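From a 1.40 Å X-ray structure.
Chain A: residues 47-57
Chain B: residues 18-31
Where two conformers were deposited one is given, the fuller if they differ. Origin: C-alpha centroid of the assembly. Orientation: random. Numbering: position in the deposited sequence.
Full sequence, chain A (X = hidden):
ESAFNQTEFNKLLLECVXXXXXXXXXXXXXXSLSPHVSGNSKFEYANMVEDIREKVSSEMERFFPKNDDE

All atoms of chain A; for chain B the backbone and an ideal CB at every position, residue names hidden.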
# COMPACT_ATOMS: atom_id res chain seq x y z
N ASN A 47 -7.53 1.79 -19.42
CA ASN A 47 -7.10 0.39 -19.50
C ASN A 47 -6.62 -0.09 -18.14
O ASN A 47 -6.98 -1.19 -17.69
CB ASN A 47 -6.01 0.19 -20.56
CG ASN A 47 -6.54 0.27 -21.97
OD1 ASN A 47 -7.75 0.20 -22.22
ND2 ASN A 47 -5.63 0.39 -22.92
N MET A 48 -5.81 0.72 -17.47
CA MET A 48 -5.35 0.36 -16.12
C MET A 48 -6.51 0.19 -15.14
O MET A 48 -6.54 -0.78 -14.36
CB MET A 48 -4.34 1.38 -15.60
CG MET A 48 -3.04 1.37 -16.41
SD MET A 48 -1.70 2.24 -15.58
CE MET A 48 -2.33 3.91 -15.53
N VAL A 49 -7.43 1.14 -15.13
CA VAL A 49 -8.60 1.09 -14.22
C VAL A 49 -9.44 -0.17 -14.44
O VAL A 49 -9.88 -0.80 -13.47
CB VAL A 49 -9.46 2.36 -14.40
CG1 VAL A 49 -10.86 2.20 -13.78
CG2 VAL A 49 -8.74 3.56 -13.80
N GLU A 50 -9.65 -0.55 -15.70
CA GLU A 50 -10.41 -1.75 -15.99
C GLU A 50 -9.69 -2.99 -15.48
O GLU A 50 -10.32 -3.88 -14.91
CB GLU A 50 -10.68 -1.86 -17.49
CG GLU A 50 -11.37 -3.18 -17.92
CD GLU A 50 -12.68 -3.51 -17.17
OE1 GLU A 50 -13.26 -2.63 -16.49
OE2 GLU A 50 -13.14 -4.67 -17.28
N ASP A 51 -8.39 -3.05 -15.68
CA ASP A 51 -7.60 -4.20 -15.24
C ASP A 51 -7.65 -4.32 -13.72
O ASP A 51 -7.87 -5.41 -13.16
CB ASP A 51 -6.16 -4.09 -15.75
CG ASP A 51 -5.41 -5.40 -15.67
OD1 ASP A 51 -6.03 -6.48 -15.87
OD2 ASP A 51 -4.18 -5.37 -15.43
N ILE A 52 -7.48 -3.19 -13.04
CA ILE A 52 -7.56 -3.16 -11.58
C ILE A 52 -8.95 -3.57 -11.11
O ILE A 52 -9.08 -4.37 -10.18
CB ILE A 52 -7.18 -1.75 -11.05
CG1 ILE A 52 -5.69 -1.47 -11.33
CG2 ILE A 52 -7.50 -1.61 -9.55
CD1 ILE A 52 -5.35 0.00 -11.31
N ARG A 53 -9.99 -3.04 -11.75
CA ARG A 53 -11.35 -3.37 -11.37
C ARG A 53 -11.59 -4.87 -11.45
O ARG A 53 -12.21 -5.44 -10.55
CB ARG A 53 -12.35 -2.63 -12.26
CG ARG A 53 -13.82 -2.85 -11.87
CD ARG A 53 -14.75 -2.72 -13.06
NE ARG A 53 -14.52 -3.79 -14.04
CZ ARG A 53 -14.86 -5.06 -13.86
NH1 ARG A 53 -15.45 -5.47 -12.74
NH2 ARG A 53 -14.59 -5.95 -14.81
N GLU A 54 -11.12 -5.51 -12.52
CA GLU A 54 -11.33 -6.96 -12.72
C GLU A 54 -10.64 -7.75 -11.62
O GLU A 54 -11.20 -8.70 -11.07
CB GLU A 54 -10.81 -7.41 -14.10
CG GLU A 54 -11.52 -6.81 -15.29
CD GLU A 54 -10.98 -7.31 -16.63
OE1 GLU A 54 -11.40 -8.40 -17.08
OE2 GLU A 54 -10.13 -6.61 -17.24
N LYS A 55 -9.43 -7.34 -11.28
CA LYS A 55 -8.65 -8.01 -10.24
C LYS A 55 -9.34 -7.91 -8.87
O LYS A 55 -9.50 -8.90 -8.15
CB LYS A 55 -7.25 -7.40 -10.15
CG LYS A 55 -6.36 -8.04 -9.08
CD LYS A 55 -6.08 -9.51 -9.39
CE LYS A 55 -4.77 -9.97 -8.74
NZ LYS A 55 -4.23 -11.17 -9.45
N VAL A 56 -9.75 -6.70 -8.50
CA VAL A 56 -10.42 -6.49 -7.22
C VAL A 56 -11.73 -7.29 -7.18
O VAL A 56 -12.03 -7.97 -6.20
CB VAL A 56 -10.69 -4.99 -6.96
CG1 VAL A 56 -11.52 -4.82 -5.69
CG2 VAL A 56 -9.37 -4.21 -6.88
N SER A 57 -12.52 -7.20 -8.24
CA SER A 57 -13.80 -7.90 -8.29
C SER A 57 -13.61 -9.41 -8.15
O SER A 57 -14.38 -10.07 -7.44
CB SER A 57 -14.60 -7.55 -9.55
OG SER A 57 -14.84 -6.15 -9.62
N UNK B 18 -5.94 -5.23 -2.13
CA UNK B 18 -5.90 -5.78 -3.49
C UNK B 18 -5.83 -4.64 -4.51
O UNK B 18 -5.04 -4.69 -5.47
CB UNK B 18 -7.12 -6.66 -3.76
N UNK B 19 -6.64 -3.60 -4.31
CA UNK B 19 -6.64 -2.47 -5.24
C UNK B 19 -5.28 -1.78 -5.21
O UNK B 19 -4.74 -1.40 -6.26
CB UNK B 19 -7.75 -1.48 -4.89
N UNK B 20 -4.73 -1.58 -4.01
CA UNK B 20 -3.42 -0.95 -3.88
C UNK B 20 -2.35 -1.77 -4.56
O UNK B 20 -1.55 -1.22 -5.32
CB UNK B 20 -3.06 -0.75 -2.41
N UNK B 21 -2.32 -3.07 -4.34
CA UNK B 21 -1.27 -3.88 -4.94
C UNK B 21 -1.38 -3.85 -6.48
O UNK B 21 -0.35 -3.73 -7.18
CB UNK B 21 -1.35 -5.32 -4.42
N UNK B 22 -2.59 -3.96 -7.01
CA UNK B 22 -2.77 -3.95 -8.47
C UNK B 22 -2.31 -2.60 -9.05
O UNK B 22 -1.73 -2.55 -10.14
CB UNK B 22 -4.23 -4.22 -8.83
N UNK B 23 -2.56 -1.52 -8.32
CA UNK B 23 -2.20 -0.18 -8.77
C UNK B 23 -0.71 0.02 -8.67
O UNK B 23 -0.09 0.57 -9.60
CB UNK B 23 -2.93 0.89 -7.96
N UNK B 24 -0.10 -0.40 -7.55
CA UNK B 24 1.33 -0.28 -7.34
C UNK B 24 2.10 -1.10 -8.36
O UNK B 24 3.17 -0.66 -8.81
CB UNK B 24 1.70 -0.72 -5.92
N UNK B 25 1.61 -2.27 -8.75
CA UNK B 25 2.28 -3.04 -9.79
C UNK B 25 2.39 -2.24 -11.09
O UNK B 25 3.41 -2.32 -11.80
CB UNK B 25 1.53 -4.35 -10.04
N UNK B 26 1.36 -1.46 -11.40
CA UNK B 26 1.41 -0.62 -12.61
C UNK B 26 2.33 0.58 -12.44
O UNK B 26 3.10 0.92 -13.35
CB UNK B 26 0.01 -0.14 -12.98
N UNK B 27 2.24 1.24 -11.30
CA UNK B 27 3.14 2.35 -11.00
C UNK B 27 4.61 1.88 -11.08
O UNK B 27 5.45 2.61 -11.61
CB UNK B 27 2.83 2.92 -9.62
N UNK B 28 4.93 0.69 -10.59
CA UNK B 28 6.28 0.16 -10.65
C UNK B 28 6.72 0.03 -12.10
O UNK B 28 7.85 0.38 -12.45
CB UNK B 28 6.37 -1.19 -9.94
N UNK B 29 5.85 -0.49 -12.95
CA UNK B 29 6.20 -0.63 -14.36
C UNK B 29 6.43 0.73 -15.00
O UNK B 29 7.40 0.90 -15.77
CB UNK B 29 5.10 -1.39 -15.11
N UNK B 30 5.55 1.69 -14.73
CA UNK B 30 5.74 3.03 -15.32
C UNK B 30 7.06 3.66 -14.83
O UNK B 30 7.81 4.23 -15.63
CB UNK B 30 4.56 3.94 -14.97
N UNK B 31 7.35 3.53 -13.54
CA UNK B 31 8.57 4.11 -12.98
C UNK B 31 9.83 3.47 -13.55
O UNK B 31 10.86 4.13 -13.72
CB UNK B 31 8.57 3.97 -11.46

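The two helices run roughly antiparallel, at 146° with their axes 9.2 Å apart at closest approach, so successive turns of chain B meet A:Val56, A:Ile52 and A:Met48 in that order.

At position 18 CA-to-CB points toward chain A, and the ideal CB lies 4.6 Å from A:Val56 CG2, with the aliphatic stem of A:Lys55 nearby. A medium-sized apolar side chain would suit. The residue is B:Val18, whose CG1 packs 4.0 Å from A:Val56 CG2 and 4.0 Å from A:Lys55 CG.

Position 19 points sideways, its ideal CB only 3.7 Å from A:Val56 CG2 and 4.7 Å from A:Ile52 CG2. Alanine, or a long chain that skirts these methyls, would fit. B:Lys19 is the latter: CG touches A:Ile52 CG2 at 3.7 Å, while its extended end leads away from chain A.

Position 20 points away and position 21 is out of reach; chain A constrains neither. They hold B:Thr20 and B:Gln21.

At position 22 CA-to-CB points toward chain A where the backbones come close, the CA of position 22 lying 5.8 Å from A:Ile52 CA. The ideal CB is already 4.0 Å from A:Ile52 CG1, which favours glycine, alanine or serine. B:Ser22 places OG 3.3 Å from A:Ile52 CG1, a contact with carbon.

Position 23 points sideways, with its ideal CB 4.2 Å from A:Ile52 CD1; again a small residue is the easy choice. B:Ser23 turns OG back to its own helix, donating to B:Lys19 O at 2.8 Å, and the same OG lies 3.5 Å from A:Ile52 CD1.

Positions 24 and 25, out of reach of chain A, are B:Val24 and B:Ala25.

Position 26 points toward chain A at a wider gap, its CA lying 7.7 Å from A:Met48 CA. With A:Met48 alongside and the carboxylate of A:Asp51 beyond, methionine, glutamine, arginine or lysine are plausible. B:Lys26 lays CD 3.8 Å from A:Met48 CB and forms a salt bridge from NZ to A:Asp51 OD2 at 3.4 Å, a weak hydrogen bond; NZ also donates to B:Ser22 O at 3.2 Å. Its chain completes, with positions 19, 22 and 23, the hole that receives A:Ile52.

Positions 27, 28 and 29 make no contact with chain A and hold B:Ile27, B:Leu28 and B:Gly29; the helical backbone angles at 29 do not demand glycine.

Position 30 points toward chain A, but its ideal CB has nothing there within 5.5 Å. A longer apolar chain could reach A:Met48, and B:Ile30 does, with CD1 4.1 Å from A:Met48 SD. Position 31, out of reach, is B:Glu31.

Chain B, residues 18-31: VKTQSSVAKILGIE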
# COMPACT_ATOMS: atom_id res chain seq x y z
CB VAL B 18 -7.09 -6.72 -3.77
CG1 VAL B 18 -7.12 -7.14 -5.24
CG2 VAL B 18 -7.05 -7.94 -2.84
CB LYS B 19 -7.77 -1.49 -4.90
CG LYS B 19 -8.07 -0.53 -6.03
CD LYS B 19 -9.38 0.22 -5.74
CE LYS B 19 -9.75 1.16 -6.86
NZ LYS B 19 -11.05 1.81 -6.59
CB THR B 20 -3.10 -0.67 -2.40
OG1 THR B 20 -3.91 0.40 -1.95
CG2 THR B 20 -1.66 -0.32 -2.20
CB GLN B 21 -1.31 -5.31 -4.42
CG GLN B 21 -0.35 -6.27 -5.10
CD GLN B 21 1.05 -5.73 -5.30
OE1 GLN B 21 1.62 -5.06 -4.42
NE2 GLN B 21 1.63 -6.06 -6.46
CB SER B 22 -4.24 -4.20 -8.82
OG SER B 22 -4.41 -4.32 -10.22
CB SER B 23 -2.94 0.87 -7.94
OG SER B 23 -4.35 0.70 -8.04
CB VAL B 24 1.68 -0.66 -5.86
CG1 VAL B 24 3.15 -1.00 -5.68
CG2 VAL B 24 1.25 0.47 -4.93
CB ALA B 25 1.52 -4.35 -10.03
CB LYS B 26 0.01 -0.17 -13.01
CG LYS B 26 -0.86 -1.38 -13.37
CD LYS B 26 -2.31 -1.04 -13.53
CE LYS B 26 -3.10 -2.29 -13.96
NZ LYS B 26 -3.16 -3.33 -12.88
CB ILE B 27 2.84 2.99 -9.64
CG1 ILE B 27 1.44 3.61 -9.68
CG2 ILE B 27 3.91 4.02 -9.24
CD1 ILE B 27 0.81 3.80 -8.29
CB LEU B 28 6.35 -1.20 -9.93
CG LEU B 28 7.76 -1.81 -9.85
CD1 LEU B 28 8.68 -1.03 -8.92
CD2 LEU B 28 7.70 -3.28 -9.40
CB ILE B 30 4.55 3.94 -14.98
CG1 ILE B 30 3.28 3.42 -15.69
CG2 ILE B 30 4.85 5.40 -15.39
CD1 ILE B 30 1.97 4.08 -15.19
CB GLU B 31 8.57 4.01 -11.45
CG GLU B 31 7.60 4.96 -10.77
CD GLU B 31 8.11 6.37 -10.72
OE1 GLU B 31 8.97 6.78 -11.53
OE2 GLU B 31 7.65 7.09 -9.82
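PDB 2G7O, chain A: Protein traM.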